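Local coordinates for putative aldo/keto reductase (Salmonella enterica subsp. enterica serovar Typhimurium, PDB 4R9O), which probably acts as an NADP-dependent oxidoreductase of the aldo/keto reductase family, although its substrate is not established, at residues C[10-15]-C[205-210]; C[35-40]-C[68-73]; C[107-112]-C[143-148]; C[186-191]-C[247-252]. All blocks are in the same frame, centred on the assembly; numbering follows the deposited sequence. Where two conformers were deposited one is given.

Contact 1 (C[10-15]-C[205-210]); sequences IAPQGP and LRIRPM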
loop_
_atom_site.group_PDB
_atom_site.type_symbol
_atom_site.label_atom_id
_atom_site.label_comp_id
_atom_site.label_asym_id
_atom_site.label_seq_id
_atom_site.Cartn_x
_atom_site.Cartn_y
_atom_site.Cartn_z
ATOM N N ILE C 10 -24.826 -20.871 -17.919
ATOM C CA ILE C 10 -23.773 -20.049 -17.328
ATOM C C ILE C 10 -23.311 -18.896 -18.218
ATOM O O ILE C 10 -22.719 -17.939 -17.725
ATOM C CB ILE C 10 -22.560 -20.903 -16.949
ATOM C CG1 ILE C 10 -21.829 -21.378 -18.208
ATOM C CG2 ILE C 10 -23.013 -22.087 -16.097
ATOM C CD1 ILE C 10 -20.596 -22.177 -17.920
ATOM N N ALA C 11 -23.602 -18.969 -19.514
ATOM C CA ALA C 11 -23.171 -17.947 -20.468
ATOM C C ALA C 11 -24.069 -18.021 -21.703
ATOM O O ALA C 11 -24.692 -19.060 -21.925
ATOM C CB ALA C 11 -21.704 -18.165 -20.834
ATOM N N PRO C 12 -24.106 -16.942 -22.508
ATOM C CA PRO C 12 -24.712 -17.023 -23.842
ATOM C C PRO C 12 -24.035 -18.111 -24.679
ATOM O O PRO C 12 -22.803 -18.136 -24.760
ATOM C CB PRO C 12 -24.465 -15.627 -24.432
ATOM C CG PRO C 12 -24.309 -14.737 -23.242
ATOM C CD PRO C 12 -23.649 -15.576 -22.190
ATOM N N GLN C 13 -24.844 -18.995 -25.270
ATOM C CA GLN C 13 -24.380 -20.180 -26.005
ATOM C C GLN C 13 -23.688 -21.198 -25.091
ATOM O O GLN C 13 -23.157 -22.205 -25.565
ATOM C CB GLN C 13 -23.426 -19.796 -27.144
ATOM C CG GLN C 13 -23.781 -18.521 -27.901
ATOM C CD GLN C 13 -22.595 -17.573 -28.005
ATOM O OE1 GLN C 13 -21.540 -17.932 -28.534
ATOM N NE2 GLN C 13 -22.759 -16.361 -27.487
ATOM N N GLY C 14 -23.702 -20.941 -23.785
ATOM C CA GLY C 14 -22.965 -21.754 -22.832
ATOM C C GLY C 14 -23.704 -23.003 -22.397
ATOM O O GLY C 14 -24.880 -23.179 -22.708
ATOM N N PRO C 15 -23.013 -23.883 -21.664
ATOM C CA PRO C 15 -23.651 -25.106 -21.188
ATOM C C PRO C 15 -24.631 -24.827 -20.053
ATOM O O PRO C 15 -24.650 -23.735 -19.475
ATOM C CB PRO C 15 -22.472 -25.942 -20.693
ATOM C CG PRO C 15 -21.487 -24.915 -20.227
ATOM C CD PRO C 15 -21.618 -23.769 -21.202
ATOM N N LEU C 205 -21.361 -9.021 -19.380
ATOM C CA LEU C 205 -21.349 -10.003 -20.457
ATOM C C LEU C 205 -22.360 -11.130 -20.256
ATOM O O LEU C 205 -22.485 -11.994 -21.112
ATOM C CB LEU C 205 -19.943 -10.597 -20.607
ATOM C CG LEU C 205 -18.848 -9.617 -21.012
ATOM C CD1 LEU C 205 -17.530 -10.352 -21.200
ATOM C CD2 LEU C 205 -19.241 -8.917 -22.283
ATOM N N ARG C 206 -23.073 -11.105 -19.131
ATOM C CA ARG C 206 -24.033 -12.151 -18.752
ATOM C C ARG C 206 -23.373 -13.526 -18.653
ATOM O O ARG C 206 -23.954 -14.542 -19.035
ATOM C CB ARG C 206 -25.205 -12.197 -19.729
ATOM C CG ARG C 206 -25.905 -10.832 -19.870
ATOM C CD ARG C 206 -27.241 -10.912 -20.587
ATOM N NE ARG C 206 -27.833 -9.579 -20.716
ATOM C CZ ARG C 206 -28.546 -8.974 -19.769
ATOM N NH1 ARG C 206 -28.789 -9.587 -18.613
ATOM N NH2 ARG C 206 -29.033 -7.760 -19.981
ATOM N N ILE C 207 -22.151 -13.529 -18.133
ATOM C CA ILE C 207 -21.385 -14.742 -17.877
ATOM C C ILE C 207 -21.317 -14.954 -16.379
ATOM O O ILE C 207 -20.915 -14.061 -15.633
ATOM C CB ILE C 207 -19.965 -14.648 -18.471
ATOM C CG1 ILE C 207 -20.046 -14.623 -20.003
ATOM C CG2 ILE C 207 -19.066 -15.788 -17.968
ATOM C CD1 ILE C 207 -18.802 -14.162 -20.694
ATOM N N ARG C 208 -21.723 -16.138 -15.931
ATOM C CA ARG C 208 -21.767 -16.402 -14.504
ATOM C C ARG C 208 -20.478 -17.065 -14.018
ATOM O O ARG C 208 -20.020 -18.067 -14.582
ATOM C CB ARG C 208 -22.997 -17.254 -14.171
ATOM C CG ARG C 208 -24.302 -16.522 -14.483
ATOM C CD ARG C 208 -25.538 -17.403 -14.356
ATOM N NE ARG C 208 -25.842 -17.775 -12.973
ATOM C CZ ARG C 208 -27.052 -18.129 -12.545
ATOM N NH1 ARG C 208 -28.073 -18.143 -13.391
ATOM N NH2 ARG C 208 -27.242 -18.461 -11.272
ATOM N N PRO C 209 -19.879 -16.500 -12.962
ATOM C CA PRO C 209 -18.640 -17.088 -12.444
ATOM C C PRO C 209 -18.881 -18.308 -11.569
ATOM O O PRO C 209 -19.871 -18.348 -10.828
ATOM C CB PRO C 209 -18.041 -15.956 -11.618
ATOM C CG PRO C 209 -19.256 -15.190 -11.130
ATOM C CD PRO C 209 -20.291 -15.299 -12.212
ATOM N N MET C 210 -17.997 -19.299 -11.664
ATOM C CA MET C 210 -17.914 -20.339 -10.640
ATOM C C MET C 210 -17.063 -19.773 -9.508
ATOM O O MET C 210 -16.004 -19.190 -9.753
ATOM C CB MET C 210 -17.297 -21.631 -11.184
ATOM C CG MET C 210 -18.003 -22.198 -12.413
ATOM S SD MET C 210 -17.030 -23.471 -13.238
ATOM C CE MET C 210 -17.049 -24.770 -11.996
#
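Ile10, Pro12 and Arg208 bury most surface here, and the backbone supplies the one bond that crosses. Arg208 N donates to Ile10 O at 2.7 Å. The bond is nearly straight, 171° at the hydrogen, and runs almost along the C=O axis. The same oxygen lies 3.6 Å from Arg208 CB, so the Arg208 side chain starts against the carbonyl. CA of Ile207 adds a C-H...O contact to it. The Arg208 chain bends at chi3 (70°), and NE bonds to Gln259 O. Ile10 aims its own branches past the segment, onto Phe17, Ala180 and Leu261. Pro12 lays the CD corner of its ring 3.3 Å from Arg206 O. Next to it along the chain, Ala11 CB meets Ile207 CG1 at 4.0 Å. A turn and a helix end flank the contact. Residues Ala11 to Gly14 form a type II turn, closed by Gly14 N to Ala11 O at 2.8 Å. Arg206 has a positive phi and ends helix 198-205 in a Schellman motif; its NH1 forms a salt bridge with Asp140 of the second subunit. This is the N-terminal beta hairpin of an aldo/keto reductase, its loop docked where the chain enters TIM-barrel strand 210-212.

Contact 2 (C[35-40]-C[68-73]); sequences RQLVSF and GEALTL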
loop_
_atom_site.group_PDB
_atom_site.type_symbol
_atom_site.label_atom_id
_atom_site.label_comp_id
_atom_site.label_asym_id
_atom_site.label_seq_id
_atom_site.Cartn_x
_atom_site.Cartn_y
_atom_site.Cartn_z
ATOM N N ARG C 35 -15.318 -47.344 -4.940
ATOM C CA ARG C 35 -16.728 -47.667 -4.715
ATOM C C ARG C 35 -17.425 -46.638 -3.821
ATOM O O ARG C 35 -18.577 -46.267 -4.065
ATOM C CB ARG C 35 -16.864 -49.075 -4.126
ATOM C CG ARG C 35 -17.173 -50.139 -5.173
ATOM C CD ARG C 35 -16.758 -51.543 -4.723
ATOM N NE ARG C 35 -15.353 -51.738 -5.052
ATOM C CZ ARG C 35 -14.915 -52.286 -6.180
ATOM N NH1 ARG C 35 -15.773 -52.757 -7.078
ATOM N NH2 ARG C 35 -13.610 -52.386 -6.392
ATOM N N GLN C 36 -16.726 -46.154 -2.802
ATOM C CA GLN C 36 -17.274 -45.095 -1.965
ATOM C C GLN C 36 -17.454 -43.788 -2.743
ATOM O O GLN C 36 -18.393 -43.030 -2.493
ATOM C CB GLN C 36 -16.383 -44.865 -0.749
ATOM C CG GLN C 36 -16.665 -45.825 0.397
ATOM C CD GLN C 36 -15.677 -45.661 1.527
ATOM O OE1 GLN C 36 -14.477 -45.510 1.293
ATOM N NE2 GLN C 36 -16.175 -45.678 2.765
ATOM N N LEU C 37 -16.560 -43.531 -3.690
ATOM C CA LEU C 37 -16.669 -42.347 -4.533
ATOM C C LEU C 37 -17.887 -42.452 -5.459
ATOM O O LEU C 37 -18.594 -41.468 -5.686
ATOM C CB LEU C 37 -15.389 -42.161 -5.341
ATOM C CG LEU C 37 -15.295 -40.927 -6.227
ATOM C CD1 LEU C 37 -15.634 -39.686 -5.411
ATOM C CD2 LEU C 37 -13.896 -40.847 -6.823
ATOM N N VAL C 38 -18.137 -43.652 -5.978
ATOM C CA VAL C 38 -19.331 -43.899 -6.778
ATOM C C VAL C 38 -20.589 -43.497 -6.010
ATOM O O VAL C 38 -21.450 -42.785 -6.533
ATOM C CB VAL C 38 -19.447 -45.386 -7.190
ATOM C CG1 VAL C 38 -20.850 -45.691 -7.705
ATOM C CG2 VAL C 38 -18.381 -45.739 -8.229
ATOM N N SER C 39 -20.685 -43.959 -4.767
ATOM C CA SER C 39 -21.839 -43.672 -3.920
ATOM C C SER C 39 -21.994 -42.175 -3.640
ATOM O O SER C 39 -23.110 -41.651 -3.661
ATOM C CB SER C 39 -21.725 -44.440 -2.601
ATOM O OG SER C 39 -21.533 -45.815 -2.857
ATOM N N PHE C 40 -20.873 -41.505 -3.372
ATOM C CA PHE C 40 -20.868 -40.063 -3.109
ATOM C C PHE C 40 -21.339 -39.260 -4.324
ATOM O O PHE C 40 -22.125 -38.322 -4.191
ATOM C CB PHE C 40 -19.466 -39.597 -2.683
ATOM C CG PHE C 40 -19.373 -38.118 -2.433
ATOM C CD1 PHE C 40 -19.927 -37.560 -1.292
ATOM C CD2 PHE C 40 -18.734 -37.284 -3.342
ATOM C CE1 PHE C 40 -19.852 -36.202 -1.058
ATOM C CE2 PHE C 40 -18.657 -35.918 -3.122
ATOM C CZ PHE C 40 -19.210 -35.370 -1.984
ATOM N N GLY C 68 -11.836 -40.969 -12.472
ATOM C CA GLY C 68 -12.076 -41.857 -13.598
ATOM C C GLY C 68 -12.230 -43.320 -13.216
ATOM O O GLY C 68 -12.852 -44.096 -13.939
ATOM N N GLU C 69 -11.656 -43.713 -12.084
ATOM C CA GLU C 69 -11.840 -45.072 -11.584
ATOM C C GLU C 69 -13.278 -45.306 -11.147
ATOM O O GLU C 69 -13.813 -46.399 -11.319
ATOM C CB GLU C 69 -10.896 -45.355 -10.420
ATOM C CG GLU C 69 -9.436 -45.427 -10.804
ATOM C CD GLU C 69 -8.534 -45.606 -9.595
ATOM O OE1 GLU C 69 -9.024 -45.449 -8.452
ATOM O OE2 GLU C 69 -7.340 -45.922 -9.785
ATOM N N ALA C 70 -13.898 -44.279 -10.572
ATOM C CA ALA C 70 -15.304 -44.359 -10.187
ATOM C C ALA C 70 -16.191 -44.405 -11.423
ATOM O O ALA C 70 -17.138 -45.191 -11.491
ATOM C CB ALA C 70 -15.693 -43.186 -9.299
ATOM N N LEU C 71 -15.876 -43.567 -12.406
ATOM C CA LEU C 71 -16.622 -43.557 -13.663
ATOM C C LEU C 71 -16.510 -44.881 -14.415
ATOM O O LEU C 71 -17.413 -45.250 -15.168
ATOM C CB LEU C 71 -16.146 -42.413 -14.562
ATOM C CG LEU C 71 -16.508 -41.016 -14.083
ATOM C CD1 LEU C 71 -16.146 -39.958 -15.135
ATOM C CD2 LEU C 71 -17.987 -40.946 -13.702
ATOM N N THR C 72 -15.404 -45.591 -14.215
ATOM C CA THR C 72 -15.203 -46.866 -14.882
ATOM C C THR C 72 -16.082 -47.935 -14.236
ATOM O O THR C 72 -16.625 -48.785 -14.926
ATOM C CB THR C 72 -13.721 -47.299 -14.854
ATOM O OG1 THR C 72 -12.938 -46.375 -15.621
ATOM C CG2 THR C 72 -13.552 -48.694 -15.435
ATOM N N LEU C 73 -16.244 -47.864 -12.919
ATOM C CA LEU C 73 -17.129 -48.783 -12.203
ATOM C C LEU C 73 -18.603 -48.481 -12.474
ATOM O O LEU C 73 -19.448 -49.369 -12.386
ATOM C CB LEU C 73 -16.865 -48.726 -10.700
ATOM C CG LEU C 73 -15.510 -49.228 -10.210
ATOM C CD1 LEU C 73 -15.346 -48.953 -8.727
ATOM C CD2 LEU C 73 -15.347 -50.707 -10.505
#
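Helices 35-40 and 68-73 cross steeply, at -79°, with their axes 8.5 Å apart and Val38 opposite Ala70. Ala70 CB lies 3.8 Å from Leu37 CG, whose CD2 branch also touches it. Leu37 reaches it with CG anti to the backbone N (chi1 -177°). Val38 comes in beside it with CG2, the branch anti to the carbonyl carbon. Val38 CG2 sits 3.5 Å from Ala70 O and 3.9 Å from Ala70 CB, and it also meets Leu73 CB. At the outer margin Arg35 and Leu73 cross at about a right angle. The Arg35 chain bends at chi3 and sets its guanidinium with one face over Leu73 CD1, which lies 4.1 Å from the plane. Leu73 CD2 is 4.0 Å from Arg35 NH1. No hydrogen bond crosses between the segments. Ser39 OG and Thr72 OG1 bond back to Arg35 O and Gly68 O. The interface therefore rests on mostly aliphatic van der Waals contact, one methyl meeting a backbone carbonyl, with a charged group over its edge.

Contact 3 (C[107-112]-C[143-148]); sequences RHIILS and AEAFQH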
loop_
_atom_site.group_PDB
_atom_site.type_symbol
_atom_site.label_atom_id
_atom_site.label_comp_id
_atom_site.label_asym_id
_atom_site.label_seq_id
_atom_site.Cartn_x
_atom_site.Cartn_y
_atom_site.Cartn_z
ATOM N N ARG C 107 0.663 -26.957 -27.503
ATOM C CA ARG C 107 0.756 -28.409 -27.454
ATOM C C ARG C 107 0.524 -28.928 -26.023
ATOM O O ARG C 107 -0.105 -29.975 -25.832
ATOM C CB ARG C 107 2.100 -28.899 -28.016
ATOM C CG ARG C 107 2.244 -30.418 -27.938
ATOM C CD ARG C 107 3.490 -30.990 -28.625
ATOM N NE ARG C 107 4.002 -32.149 -27.886
ATOM C CZ ARG C 107 4.190 -33.358 -28.407
ATOM N NH1 ARG C 107 4.653 -34.348 -27.648
ATOM N NH2 ARG C 107 3.900 -33.587 -29.681
ATOM N N HIS C 108 0.982 -28.186 -25.021
ATOM C CA HIS C 108 0.702 -28.551 -23.631
ATOM C C HIS C 108 -0.802 -28.535 -23.304
ATOM O O HIS C 108 -1.305 -29.404 -22.591
ATOM C CB HIS C 108 1.437 -27.616 -22.671
ATOM C CG HIS C 108 1.134 -27.882 -21.227
ATOM N ND1 HIS C 108 1.723 -28.907 -20.520
ATOM C CD2 HIS C 108 0.295 -27.259 -20.364
ATOM C CE1 HIS C 108 1.259 -28.908 -19.281
ATOM N NE2 HIS C 108 0.393 -27.916 -19.160
ATOM N N ILE C 109 -1.514 -27.541 -23.813
ATOM C CA ILE C 109 -2.949 -27.466 -23.584
ATOM C C ILE C 109 -3.625 -28.693 -24.204
ATOM O O ILE C 109 -4.452 -29.355 -23.571
ATOM C CB ILE C 109 -3.543 -26.160 -24.164
ATOM C CG1 ILE C 109 -2.975 -24.954 -23.398
ATOM C CG2 ILE C 109 -5.065 -26.209 -24.106
ATOM C CD1 ILE C 109 -3.314 -23.555 -24.009
ATOM N N ILE C 110 -3.238 -29.010 -25.433
ATOM C CA ILE C 110 -3.817 -30.150 -26.123
ATOM C C ILE C 110 -3.484 -31.449 -25.389
ATOM O O ILE C 110 -4.364 -32.268 -25.152
ATOM C CB ILE C 110 -3.327 -30.226 -27.582
ATOM C CG1 ILE C 110 -3.851 -29.015 -28.365
ATOM C CG2 ILE C 110 -3.739 -31.550 -28.229
ATOM C CD1 ILE C 110 -3.473 -29.010 -29.824
ATOM N N LEU C 111 -2.219 -31.618 -25.017
ATOM C CA LEU C 111 -1.785 -32.842 -24.354
ATOM C C LEU C 111 -2.400 -32.965 -22.958
ATOM O O LEU C 111 -2.729 -34.063 -22.524
ATOM C CB LEU C 111 -0.262 -32.907 -24.276
ATOM C CG LEU C 111 0.469 -33.082 -25.619
ATOM C CD1 LEU C 111 1.977 -33.188 -25.416
ATOM C CD2 LEU C 111 -0.063 -34.264 -26.436
ATOM N N SER C 112 -2.570 -31.841 -22.266
ATOM C CA SER C 112 -3.233 -31.851 -20.954
ATOM C C SER C 112 -4.687 -32.312 -21.029
ATOM O O SER C 112 -5.126 -33.140 -20.232
ATOM C CB SER C 112 -3.180 -30.468 -20.318
ATOM O OG SER C 112 -1.842 -30.114 -20.031
ATOM N N ALA C 143 -5.955 -20.061 -28.424
ATOM C CA ALA C 143 -7.041 -20.165 -29.394
ATOM C C ALA C 143 -6.832 -21.338 -30.351
ATOM O O ALA C 143 -7.778 -22.047 -30.659
ATOM C CB ALA C 143 -7.186 -18.869 -30.189
ATOM N N GLU C 144 -5.611 -21.536 -30.836
ATOM C CA GLU C 144 -5.343 -22.684 -31.707
ATOM C C GLU C 144 -5.680 -23.982 -30.976
ATOM O O GLU C 144 -6.366 -24.843 -31.520
ATOM C CB GLU C 144 -3.886 -22.716 -32.174
ATOM C CG GLU C 144 -3.517 -21.662 -33.216
ATOM C CD GLU C 144 -2.064 -21.759 -33.663
ATOM O OE1 GLU C 144 -1.434 -20.697 -33.853
ATOM O OE2 GLU C 144 -1.555 -22.890 -33.834
ATOM N N ALA C 145 -5.214 -24.110 -29.737
ATOM C CA ALA C 145 -5.473 -25.317 -28.960
ATOM C C ALA C 145 -6.974 -25.519 -28.766
ATOM O O ALA C 145 -7.503 -26.604 -29.040
ATOM C CB ALA C 145 -4.757 -25.257 -27.613
ATOM N N PHE C 146 -7.653 -24.473 -28.302
ATOM C CA PHE C 146 -9.093 -24.538 -28.081
ATOM C C PHE C 146 -9.830 -24.897 -29.373
ATOM O O PHE C 146 -10.742 -25.728 -29.347
ATOM C CB PHE C 146 -9.633 -23.211 -27.520
ATOM C CG PHE C 146 -9.326 -22.985 -26.056
ATOM C CD1 PHE C 146 -9.858 -21.891 -25.394
ATOM C CD2 PHE C 146 -8.512 -23.858 -25.346
ATOM C CE1 PHE C 146 -9.590 -21.668 -24.045
ATOM C CE2 PHE C 146 -8.235 -23.641 -24.001
ATOM C CZ PHE C 146 -8.783 -22.532 -23.354
ATOM N N GLN C 147 -9.437 -24.277 -30.490
ATOM C CA GLN C 147 -9.999 -24.604 -31.806
ATOM C C GLN C 147 -9.877 -26.086 -32.129
ATOM O O GLN C 147 -10.828 -26.718 -32.602
ATOM C CB GLN C 147 -9.315 -23.810 -32.927
ATOM C CG GLN C 147 -9.638 -22.325 -32.989
ATOM C CD GLN C 147 -10.850 -21.962 -32.173
ATOM O OE1 GLN C 147 -10.735 -21.551 -31.017
ATOM N NE2 GLN C 147 -12.027 -22.116 -32.767
ATOM N N HIS C 148 -8.690 -26.633 -31.912
ATOM C CA HIS C 148 -8.465 -28.023 -32.244
ATOM C C HIS C 148 -9.326 -28.936 -31.376
ATOM O O HIS C 148 -9.942 -29.872 -31.866
ATOM C CB HIS C 148 -6.994 -28.387 -32.089
ATOM C CG HIS C 148 -6.724 -29.845 -32.291
ATOM N ND1 HIS C 148 -6.460 -30.703 -31.246
ATOM C CD2 HIS C 148 -6.712 -30.600 -33.411
ATOM C CE1 HIS C 148 -6.274 -31.923 -31.718
ATOM N NE2 HIS C 148 -6.423 -31.887 -33.030
#
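Two neighbouring outer helices of the TIM barrel, 106-119 and 139-151, pack side by side here. Their segments run roughly the same way, with a crossing angle of -31° and axes 8.8 Å apart. Ala145 CB touches both Ile109 and Ile110, at 3.6 Å from Ile109 CG2 and 3.9 Å from Ile110 CG1. Both isoleucines share one rotamer, with CG2 anti to the backbone N, but successive helix positions turn CG2 to Ala145 in Ile109 and CG1 in Ile110. Toward the barrel, Ile109 CG2 meets the edge of the Phe146 ring, 4.1 Å from CE2. That ring stacks on Phe158 of barrel strand 155-161, and Ile109 touches Cys87 of strand 82-90, so the helix pair is seated on the strands. No hydrogen bond links the segments. On the outer side Ile110 crosses His148 at about a right angle. His148 turns its CG anti to the backbone N (chi1 174°). Its ND1 is buried without a polar partner in the model and meets Ile110 CD1 at 3.7 Å.

Contact 4 (C[186-191]-C[247-252]); sequences ISPVHQ and QVVYAW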
loop_
_atom_site.group_PDB
_atom_site.type_symbol
_atom_site.label_atom_id
_atom_site.label_comp_id
_atom_site.label_asym_id
_atom_site.label_seq_id
_atom_site.Cartn_x
_atom_site.Cartn_y
_atom_site.Cartn_z
ATOM N N ILE C 186 -14.482 -15.808 -4.205
ATOM C CA ILE C 186 -15.508 -14.943 -3.617
ATOM C C ILE C 186 -15.972 -15.449 -2.257
ATOM O O ILE C 186 -16.438 -16.579 -2.139
ATOM C CB ILE C 186 -16.768 -14.830 -4.504
ATOM C CG1 ILE C 186 -16.406 -14.580 -5.967
ATOM C CG2 ILE C 186 -17.695 -13.744 -3.955
ATOM C CD1 ILE C 186 -17.580 -14.639 -6.921
ATOM N N SER C 187 -15.858 -14.602 -1.239
ATOM C CA SER C 187 -16.355 -14.916 0.094
ATOM C C SER C 187 -16.424 -13.629 0.902
ATOM O O SER C 187 -15.869 -12.612 0.485
ATOM C CB SER C 187 -15.454 -15.938 0.786
ATOM O OG SER C 187 -14.299 -15.317 1.311
ATOM N N PRO C 188 -17.102 -13.657 2.060
ATOM C CA PRO C 188 -17.043 -12.470 2.922
ATOM C C PRO C 188 -15.606 -12.188 3.375
ATOM O O PRO C 188 -15.268 -11.054 3.709
ATOM C CB PRO C 188 -17.939 -12.847 4.115
ATOM C CG PRO C 188 -18.863 -13.899 3.588
ATOM C CD PRO C 188 -18.070 -14.659 2.552
ATOM N N VAL C 189 -14.775 -13.228 3.355
ATOM C CA VAL C 189 -13.377 -13.162 3.787
ATOM C C VAL C 189 -12.466 -12.605 2.687
ATOM O O VAL C 189 -11.372 -12.111 2.955
ATOM C CB VAL C 189 -12.880 -14.572 4.213
ATOM C CG1 VAL C 189 -11.458 -14.532 4.733
ATOM C CG2 VAL C 189 -13.799 -15.154 5.262
ATOM N N HIS C 190 -12.919 -12.694 1.442
ATOM C CA HIS C 190 -12.139 -12.224 0.309
ATOM C C HIS C 190 -13.053 -11.516 -0.679
ATOM O O HIS C 190 -13.676 -12.166 -1.520
ATOM C CB HIS C 190 -11.416 -13.392 -0.381
ATOM C CG HIS C 190 -10.499 -12.959 -1.487
ATOM N ND1 HIS C 190 -9.252 -12.432 -1.249
ATOM C CD2 HIS C 190 -10.663 -12.955 -2.832
ATOM C CE1 HIS C 190 -8.676 -12.130 -2.402
ATOM N NE2 HIS C 190 -9.511 -12.441 -3.377
ATOM N N GLN C 191 -13.123 -10.186 -0.573
ATOM C CA GLN C 191 -14.101 -9.401 -1.323
ATOM C C GLN C 191 -13.597 -8.430 -2.413
ATOM O O GLN C 191 -14.407 -7.643 -2.919
ATOM C CB GLN C 191 -14.956 -8.569 -0.340
ATOM C CG GLN C 191 -15.675 -9.348 0.777
ATOM C CD GLN C 191 -16.591 -8.447 1.625
ATOM O OE1 GLN C 191 -17.213 -7.513 1.111
ATOM N NE2 GLN C 191 -16.652 -8.712 2.927
ATOM N N GLN C 247 -24.745 -22.125 5.353
ATOM C CA GLN C 247 -25.911 -21.705 4.585
ATOM C C GLN C 247 -25.962 -20.206 4.399
ATOM O O GLN C 247 -26.317 -19.719 3.331
ATOM C CB GLN C 247 -27.190 -22.164 5.267
ATOM C CG GLN C 247 -27.473 -23.590 5.022
ATOM C CD GLN C 247 -28.531 -24.130 5.940
ATOM O OE1 GLN C 247 -28.481 -25.292 6.337
ATOM N NE2 GLN C 247 -29.501 -23.287 6.289
ATOM N N VAL C 248 -25.636 -19.482 5.461
ATOM C CA VAL C 248 -25.668 -18.026 5.423
ATOM C C VAL C 248 -24.602 -17.508 4.454
ATOM O O VAL C 248 -24.891 -16.676 3.605
ATOM C CB VAL C 248 -25.463 -17.423 6.829
ATOM C CG1 VAL C 248 -25.487 -15.891 6.773
ATOM C CG2 VAL C 248 -26.539 -17.947 7.784
ATOM N N VAL C 249 -23.383 -18.025 4.563
ATOM C CA VAL C 249 -22.299 -17.619 3.665
ATOM C C VAL C 249 -22.633 -17.922 2.199
ATOM O O VAL C 249 -22.443 -17.076 1.334
ATOM C CB VAL C 249 -20.974 -18.310 4.030
ATOM C CG1 VAL C 249 -19.897 -18.001 2.988
ATOM C CG2 VAL C 249 -20.526 -17.893 5.428
ATOM N N TYR C 250 -23.129 -19.124 1.913
ATOM C CA TYR C 250 -23.511 -19.460 0.535
ATOM C C TYR C 250 -24.614 -18.520 0.019
ATOM O O TYR C 250 -24.589 -18.088 -1.138
ATOM C CB TYR C 250 -23.965 -20.925 0.435
ATOM C CG TYR C 250 -22.824 -21.931 0.508
ATOM C CD1 TYR C 250 -21.671 -21.763 -0.253
ATOM C CD2 TYR C 250 -22.901 -23.039 1.342
ATOM C CE1 TYR C 250 -20.621 -22.685 -0.182
ATOM C CE2 TYR C 250 -21.865 -23.957 1.425
ATOM C CZ TYR C 250 -20.729 -23.779 0.663
ATOM O OH TYR C 250 -19.711 -24.703 0.754
ATOM N N ALA C 251 -25.579 -18.211 0.883
ATOM C CA ALA C 251 -26.685 -17.328 0.527
ATOM C C ALA C 251 -26.147 -15.938 0.204
ATOM O O ALA C 251 -26.620 -15.272 -0.715
ATOM C CB ALA C 251 -27.714 -17.268 1.663
ATOM N N TRP C 252 -25.126 -15.530 0.952
ATOM C CA TRP C 252 -24.473 -14.237 0.779
ATOM C C TRP C 252 -23.822 -14.116 -0.599
ATOM O O TRP C 252 -23.889 -13.067 -1.248
ATOM C CB TRP C 252 -23.425 -14.044 1.879
ATOM C CG TRP C 252 -22.758 -12.697 1.910
ATOM C CD1 TRP C 252 -23.147 -11.610 2.639
ATOM C CD2 TRP C 252 -21.573 -12.302 1.201
ATOM N NE1 TRP C 252 -22.290 -10.559 2.418
ATOM C CE2 TRP C 252 -21.314 -10.957 1.538
ATOM C CE3 TRP C 252 -20.720 -12.949 0.295
ATOM C CZ2 TRP C 252 -20.229 -10.249 1.019
ATOM C CZ3 TRP C 252 -19.635 -12.241 -0.225
ATOM C CH2 TRP C 252 -19.406 -10.904 0.138
#
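This is a buried loop-to-helix contact near the C-terminal end of the barrel, between the loop that follows strand 182-185 and helix 245-254. Trp252 and Pro188 dominate it. Pro188 CG lies over one face of the indole, 4.1 Å from the centroid of the six-membered ring and 18° off its normal, a CH-pi contact. Pro188 CD bridges to both helix residues, at 3.8 Å from Val249 CG1 and 3.9 Å from Trp252 CE3. The tryptophan reaches the loop with CG anti to the backbone N (chi1 -174°) and inserts the far corner of its benzene ring. Trp252 CZ3 comes 3.7 Å from Ser187 C, and Ile186 CG2 stands near the ring plane at its edge. Gln191 closes the next side, with CD 4.0 Å from Trp252 CH2 and its amide plane 68° from the ring. Gln191 NE2 gives a nearly straight 2.8 Å bond to Pro188 O within the loop, along a lone pair, and a weak one to Arg292 O of helix 285-296. No hydrogen bond crosses to the helix. Trp252 also stacks with Trp288, and its carbonyl accepts from Trp288 NE1, so helix 285-296 joins the cluster. Val249 touches Leu215, a residue that probably binds NADP(+). The loop packs against helices 245-254 and 285-296 of an aldo/keto reductase TIM barrel, beside the likely nucleotide site.

Contacts 3 and 4 are buried, while contacts 1 and 2 are only partly so. Contacts 2 and 3 are both helix pairs of the barrel's outer layer, and each centres on an alanine. They differ in angle, steep against shallow, and in edge: a guanidinium in contact 2, an imidazole with one buried nitrogen in contact 3. Contact 4 adds a CH-pi contact on an indole face to aliphatic packing. Only in contact 1 does a hydrogen bond cross. No helix or strand is shared, but contacts 1 and 4 use loops beside the neighbouring parallel strands 210-212 and 182-185, and their nearest atoms are about 5 Å apart. Contacts 3 and 4 lie on opposite sides of the chain's centre.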